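Local coordinates for protein aldehyde dehydrogenase (Trypanosoma brucei, PDB 5MYP) that probably oxidises aldehydes to carboxylic acids with NAD+ as the electron acceptor, at residues D70-V74 / M75-P79; R324-E327 / F328-G331. All coordinates share one frame; numbering follows the deposited sequence.

Both contacts are local, made by residues three to five apart: contact 1 within one helix, contact 2 where a helix runs out into a 3-10 turn. Contact 1 lies early in helix 69-95, where the second subunit of the assembly packs against it; contact 2 lies near the C-terminal end of helix 319-328, and no other chain touches it. Their centres are 30 Å apart and their nearest atoms about 14 Å apart, so they do not meet. Each nevertheless comes fairly near C259, the predicted catalytic cysteine: its side chain is about 10 Å from that of M75 in contact 1 and about 12 Å from that of R324 in contact 2.

Contact 1: residues D70-V74 / M75-P79; sequences DETVV and MEILP
T72 O receives two backbone N-H groups at once, from E76 N at 2.8 Å and from I77 N at 3.1 Å. The I77 bond is the straighter, with an angle of 163° at the hydrogen, and lies in the carbonyl plane; the E76 donor is tilted from that plane. One residue earlier, M75 N still bonds to E71 O in the ordinary i to i+4 way. Beyond the fork the spacing has widened, since L78 N reaches back five residues to V73 O (2.9 Å). P79 suits the next place because it has no N-H to offer: its CD instead sits 3.3 Å from V74 O.

Among the apolar side chains, V73 CG1 meets L78 CG at 3.8 Å. CG1 of this valine is anti to its own backbone N (chi1 168°), which directs that methyl onto the leucine branch point. V74 CG1 lies 4.3 Å from M75 SD, the flexible thioether chain being bent at both chi2 and chi3. V73 and V74 also pack on L489 and L485 of the second subunit, their short branched chains putting methyls against these leucines.

The buried carboxylates look outward for partners. E71 bonds to Y477 OH of the second subunit and to N254 N, while E76 accepts from the backbone N of L131 and L132 and forms a salt bridge with R67. E76 OE2 stays 4.1 Å from T72 CG2. The whole is a pi-type turn within an alpha-helix, followed by a proline kink, on a helix lying at the subunit interface.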
ATOM      1  N   ASP A  70      11.601   2.184  34.056  1.00 21.45           N
ATOM      2  CA  ASP A  70      10.244   2.738  34.019  1.00 21.57           C
ATOM      3  C   ASP A  70       9.904   3.389  32.676  1.00 20.59           C
ATOM      4  O   ASP A  70       8.769   3.283  32.213  1.00 20.37           O
ATOM      5  CB  ASP A  70      10.042   3.756  35.154  1.00 22.34           C
ATOM      6  CG  ASP A  70      10.113   3.121  36.544  1.00 22.63           C
ATOM      7  OD1 ASP A  70      10.168   1.877  36.657  1.00 23.12           O
ATOM      8  OD2 ASP A  70      10.123   3.884  37.529  1.00 23.91           O
ATOM      9  N   GLU A  71      10.880   4.058  32.060  1.00 19.77           N
ATOM     10  CA  GLU A  71      10.695   4.627  30.718  1.00 19.20           C
ATOM     11  C   GLU A  71      10.467   3.510  29.694  1.00 18.80           C
ATOM     12  O   GLU A  71       9.575   3.606  28.853  1.00 18.64           O
ATOM     13  CB  GLU A  71      11.892   5.490  30.309  1.00 19.02           C
ATOM     14  CG  GLU A  71      11.599   6.429  29.143  1.00 18.91           C
ATOM     15  CD  GLU A  71      12.720   7.424  28.878  1.00 18.98           C
ATOM     16  OE1 GLU A  71      13.171   8.092  29.831  1.00 18.79           O
ATOM     17  OE2 GLU A  71      13.147   7.548  27.712  1.00 18.71           O
ATOM     18  N   THR A  72      11.268   2.451  29.789  1.00 18.10           N
ATOM     19  CA  THR A  72      11.124   1.279  28.920  1.00 18.00           C
ATOM     20  C   THR A  72       9.793   0.554  29.130  1.00 18.04           C
ATOM     21  O   THR A  72       9.187   0.082  28.164  1.00 17.23           O
ATOM     22  CB  THR A  72      12.296   0.296  29.122  1.00 17.80           C
ATOM     23  OG1 THR A  72      13.525   0.968  28.829  1.00 17.55           O
ATOM     24  CG2 THR A  72      12.166  -0.933  28.214  1.00 17.68           C
ATOM     25  N   VAL A  73       9.340   0.472  30.380  1.00 18.21           N
ATOM     26  CA  VAL A  73       8.031  -0.121  30.682  1.00 18.58           C
ATOM     27  C   VAL A  73       6.899   0.665  30.005  1.00 18.95           C
ATOM     28  O   VAL A  73       6.029   0.074  29.363  1.00 18.91           O
ATOM     29  CB  VAL A  73       7.798  -0.250  32.213  1.00 18.64           C
ATOM     30  CG1 VAL A  73       6.347  -0.585  32.540  1.00 18.93           C
ATOM     31  CG2 VAL A  73       8.725  -1.310  32.799  1.00 18.69           C
ATOM     32  N   VAL A  74       6.932   1.988  30.142  1.00 19.57           N
ATOM     33  CA  VAL A  74       5.914   2.873  29.559  1.00 19.79           C
ATOM     34  C   VAL A  74       5.954   2.856  28.023  1.00 19.77           C
ATOM     35  O   VAL A  74       4.906   2.793  27.381  1.00 19.16           O
ATOM     36  CB  VAL A  74       6.064   4.327  30.093  1.00 20.33           C
ATOM     37  CG1 VAL A  74       5.201   5.322  29.318  1.00 20.64           C
ATOM     38  CG2 VAL A  74       5.717   4.384  31.575  1.00 20.48           C
ATOM     39  N   MET A  75       7.154   2.901  27.448  1.00 19.22           N
ATOM     40  CA  MET A  75       7.323   3.082  26.000  1.00 19.25           C
ATOM     41  C   MET A  75       7.343   1.785  25.183  1.00 18.23           C
ATOM     42  O   MET A  75       6.989   1.811  24.003  1.00 17.69           O
ATOM     43  CB  MET A  75       8.602   3.882  25.709  1.00 20.07           C
ATOM     44  CG  MET A  75       8.630   5.288  26.302  1.00 21.07           C
ATOM     45  SD  MET A  75       7.293   6.371  25.759  1.00 22.79           S
ATOM     46  CE  MET A  75       7.614   6.473  24.002  1.00 22.47           C
ATOM     47  N   GLU A  76       7.758   0.670  25.790  1.00 17.29           N
ATOM     48  CA  GLU A  76       7.931  -0.594  25.057  1.00 16.84           C
ATOM     49  C   GLU A  76       7.143  -1.773  25.631  1.00 16.69           C
ATOM     50  O   GLU A  76       6.375  -2.396  24.903  1.00 16.28           O
ATOM     51  CB  GLU A  76       9.415  -0.946  24.938  1.00 16.60           C
ATOM     52  CG  GLU A  76      10.222   0.098  24.178  1.00 16.54           C
ATOM     53  CD  GLU A  76      11.573  -0.408  23.702  1.00 16.17           C
ATOM     54  OE1 GLU A  76      11.621  -1.232  22.764  1.00 16.29           O
ATOM     55  OE2 GLU A  76      12.584   0.031  24.278  1.00 16.02           O
ATOM     56  N   ILE A  77       7.309  -2.059  26.924  1.00 16.56           N
ATOM     57  CA  ILE A  77       6.747  -3.278  27.522  1.00 16.92           C
ATOM     58  C   ILE A  77       5.218  -3.239  27.543  1.00 16.90           C
ATOM     59  O   ILE A  77       4.571  -4.164  27.056  1.00 16.53           O
ATOM     60  CB  ILE A  77       7.277  -3.534  28.959  1.00 17.23           C
ATOM     61  CG1 ILE A  77       8.816  -3.642  28.986  1.00 17.34           C
ATOM     62  CG2 ILE A  77       6.639  -4.787  29.563  1.00 17.43           C
ATOM     63  CD1 ILE A  77       9.403  -4.780  28.169  1.00 17.51           C
ATOM     64  N   LEU A  78       4.650  -2.173  28.099  1.00 17.12           N
ATOM     65  CA  LEU A  78       3.189  -2.044  28.196  1.00 17.54           C
ATOM     66  C   LEU A  78       2.475  -1.963  26.833  1.00 17.38           C
ATOM     67  O   LEU A  78       1.459  -2.627  26.651  1.00 16.65           O
ATOM     68  CB  LEU A  78       2.781  -0.867  29.105  1.00 18.07           C
ATOM     69  CG  LEU A  78       3.057  -1.020  30.606  1.00 18.47           C
ATOM     70  CD1 LEU A  78       2.713   0.276  31.330  1.00 18.78           C
ATOM     71  CD2 LEU A  78       2.301  -2.195  31.212  1.00 18.63           C
ATOM     72  N   PRO A  79       2.996  -1.158  25.879  1.00 17.58           N
ATOM     73  CA  PRO A  79       2.419  -1.179  24.522  1.00 17.59           C
ATOM     74  C   PRO A  79       2.454  -2.546  23.832  1.00 17.69           C
ATOM     75  O   PRO A  79       1.497  -2.901  23.149  1.00 17.20           O
ATOM     76  CB  PRO A  79       3.283  -0.170  23.760  1.00 17.60           C
ATOM     77  CG  PRO A  79       3.692   0.802  24.799  1.00 17.59           C
ATOM     78  CD  PRO A  79       3.908  -0.013  26.050  1.00 17.57           C
TER

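Contact 2: residues R324-E327 / F328-G331; sequences RLME and FMKG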
ATOM      1  N   ARG A 324      27.345  15.744  15.645  1.00 21.92           N
ATOM      2  CA  ARG A 324      26.316  16.367  14.787  1.00 22.30           C
ATOM      3  C   ARG A 324      25.342  17.243  15.588  1.00 21.86           C
ATOM      4  O   ARG A 324      25.030  18.362  15.182  1.00 21.06           O
ATOM      5  CB  ARG A 324      25.547  15.270  14.033  1.00 22.94           C
ATOM      6  CG  ARG A 324      24.405  15.740  13.142  1.00 23.81           C
ATOM      7  CD  ARG A 324      23.794  14.563  12.394  1.00 24.46           C
ATOM      8  NE  ARG A 324      22.536  14.911  11.730  1.00 25.37           N
ATOM      9  CZ  ARG A 324      21.328  14.956  12.304  1.00 26.21           C
ATOM     10  NH1 ARG A 324      21.147  14.685  13.601  1.00 26.33           N
ATOM     11  NH2 ARG A 324      20.274  15.291  11.563  1.00 26.59           N
ATOM     12  N   LEU A 325      24.881  16.727  16.728  1.00 21.89           N
ATOM     13  CA  LEU A 325      23.965  17.462  17.603  1.00 21.86           C
ATOM     14  C   LEU A 325      24.636  18.664  18.269  1.00 22.44           C
ATOM     15  O   LEU A 325      24.023  19.724  18.391  1.00 22.34           O
ATOM     16  CB  LEU A 325      23.360  16.533  18.662  1.00 21.57           C
ATOM     17  CG  LEU A 325      22.403  15.472  18.100  1.00 21.14           C
ATOM     18  CD1 LEU A 325      22.208  14.329  19.086  1.00 21.11           C
ATOM     19  CD2 LEU A 325      21.062  16.086  17.720  1.00 20.82           C
ATOM     20  N   MET A 326      25.890  18.506  18.690  1.00 23.36           N
ATOM     21  CA  MET A 326      26.655  19.631  19.241  1.00 23.83           C
ATOM     22  C   MET A 326      26.859  20.749  18.206  1.00 24.67           C
ATOM     23  O   MET A 326      26.757  21.924  18.552  1.00 24.15           O
ATOM     24  CB  MET A 326      28.003  19.167  19.808  1.00 23.56           C
ATOM     25  CG  MET A 326      27.913  18.257  21.033  1.00 23.38           C
ATOM     26  SD  MET A 326      26.899  18.874  22.394  1.00 23.05           S
ATOM     27  CE  MET A 326      27.833  20.330  22.868  1.00 23.33           C
ATOM     28  N   GLU A 327      27.124  20.389  16.947  1.00 26.01           N
ATOM     29  CA  GLU A 327      27.229  21.387  15.869  1.00 27.21           C
ATOM     30  C   GLU A 327      25.909  22.111  15.572  1.00 26.24           C
ATOM     31  O   GLU A 327      25.928  23.276  15.171  1.00 26.28           O
ATOM     32  CB  GLU A 327      27.779  20.770  14.569  1.00 28.78           C
ATOM     33  CG  GLU A 327      29.261  20.422  14.584  1.00 30.79           C
ATOM     34  CD  GLU A 327      30.144  21.614  14.892  1.00 32.21           C
ATOM     35  OE1 GLU A 327      30.875  21.548  15.900  1.00 34.77           O
ATOM     36  OE2 GLU A 327      30.105  22.618  14.142  1.00 33.17           O
ATOM     37  N   PHE A 328      24.776  21.429  15.766  1.00 25.83           N
ATOM     38  CA  PHE A 328      23.451  22.060  15.621  1.00 25.54           C
ATOM     39  C   PHE A 328      23.208  23.239  16.569  1.00 25.24           C
ATOM     40  O   PHE A 328      22.432  24.131  16.234  1.00 24.54           O
ATOM     41  CB  PHE A 328      22.303  21.044  15.789  1.00 25.48           C
ATOM     42  CG  PHE A 328      22.083  20.115  14.609  1.00 25.11           C
ATOM     43  CD1 PHE A 328      22.589  20.377  13.326  1.00 25.26           C
ATOM     44  CD2 PHE A 328      21.302  18.976  14.785  1.00 25.03           C
ATOM     45  CE1 PHE A 328      22.345  19.502  12.276  1.00 25.16           C
ATOM     46  CE2 PHE A 328      21.055  18.106  13.734  1.00 24.95           C
ATOM     47  CZ  PHE A 328      21.575  18.372  12.477  1.00 25.06           C
ATOM     48  N   MET A 329      23.864  23.250  17.732  1.00 25.72           N
ATOM     49  CA  MET A 329      23.762  24.381  18.669  1.00 26.44           C
ATOM     50  C   MET A 329      24.290  25.706  18.093  1.00 27.12           C
ATOM     51  O   MET A 329      23.926  26.774  18.585  1.00 27.34           O
ATOM     52  CB  MET A 329      24.480  24.074  19.990  1.00 26.37           C
ATOM     53  CG  MET A 329      23.843  22.962  20.809  1.00 26.36           C
ATOM     54  SD  MET A 329      24.650  22.726  22.403  1.00 26.18           S
ATOM     55  CE  MET A 329      23.944  21.159  22.912  1.00 26.30           C
ATOM     56  N   LYS A 330      25.132  25.632  17.058  1.00 27.75           N
ATOM     57  CA  LYS A 330      25.670  26.822  16.383  1.00 29.19           C
ATOM     58  C   LYS A 330      24.631  27.553  15.525  1.00 28.98           C
ATOM     59  O   LYS A 330      24.806  28.730  15.216  1.00 30.36           O
ATOM     60  CB  LYS A 330      26.865  26.454  15.490  1.00 30.23           C
ATOM     61  CG  LYS A 330      27.996  25.685  16.162  1.00 31.21           C
ATOM     62  CD  LYS A 330      28.669  26.472  17.273  1.00 32.27           C
ATOM     63  CE  LYS A 330      29.785  25.663  17.920  1.00 32.98           C
ATOM     64  NZ  LYS A 330      30.797  25.175  16.942  1.00 33.29           N
ATOM     65  N   GLY A 331      23.561  26.860  15.131  1.00 28.58           N
ATOM     66  CA  GLY A 331      22.509  27.449  14.304  1.00 27.84           C
ATOM     67  C   GLY A 331      21.527  28.383  14.998  1.00 27.05           C
ATOM     68  O   GLY A 331      20.601  28.875  14.352  1.00 27.14           O
TER
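F328 and R324 pack one turn apart near the C-terminal end of helix 319-328, where the alpha-type bond from F328 N to R324 O (3.1 Å) is followed by a 3-10 turn. The ring meets the guanidinium edge to face: F328 CZ stands 3.4 Å above the centre of the R324 plane, and the two planes are 71° apart. Arginine suits this place because its long chain, extended from CG to NE with CG anti to the backbone N (chi1 178°), carries the flat group down to the ring. Its NH groups are held by the backbone O of E365 and I366 and by a salt bridge to E364, which would fix its rotation. One face of the ring carries R324 O, and L325 CD2 comes obliquely to CD2 of F328 at 4.1 Å; P360 and V361 also touch this buried phenylalanine.

E327 is exposed, a fitting place for a charge, and its OE1 makes a long salt bridge to K330 NZ. M329 CE lies 3.8 Å from M326 SD, the two flexible chains side by side and pointing the same way, with I347 touching both. M329 N and K330 N hydrogen-bond to M326 O and E327 O in the tighter i to i+3 way, the K330 donor (3.1 Å) standing above the E327 carbonyl plane, 56° out of it.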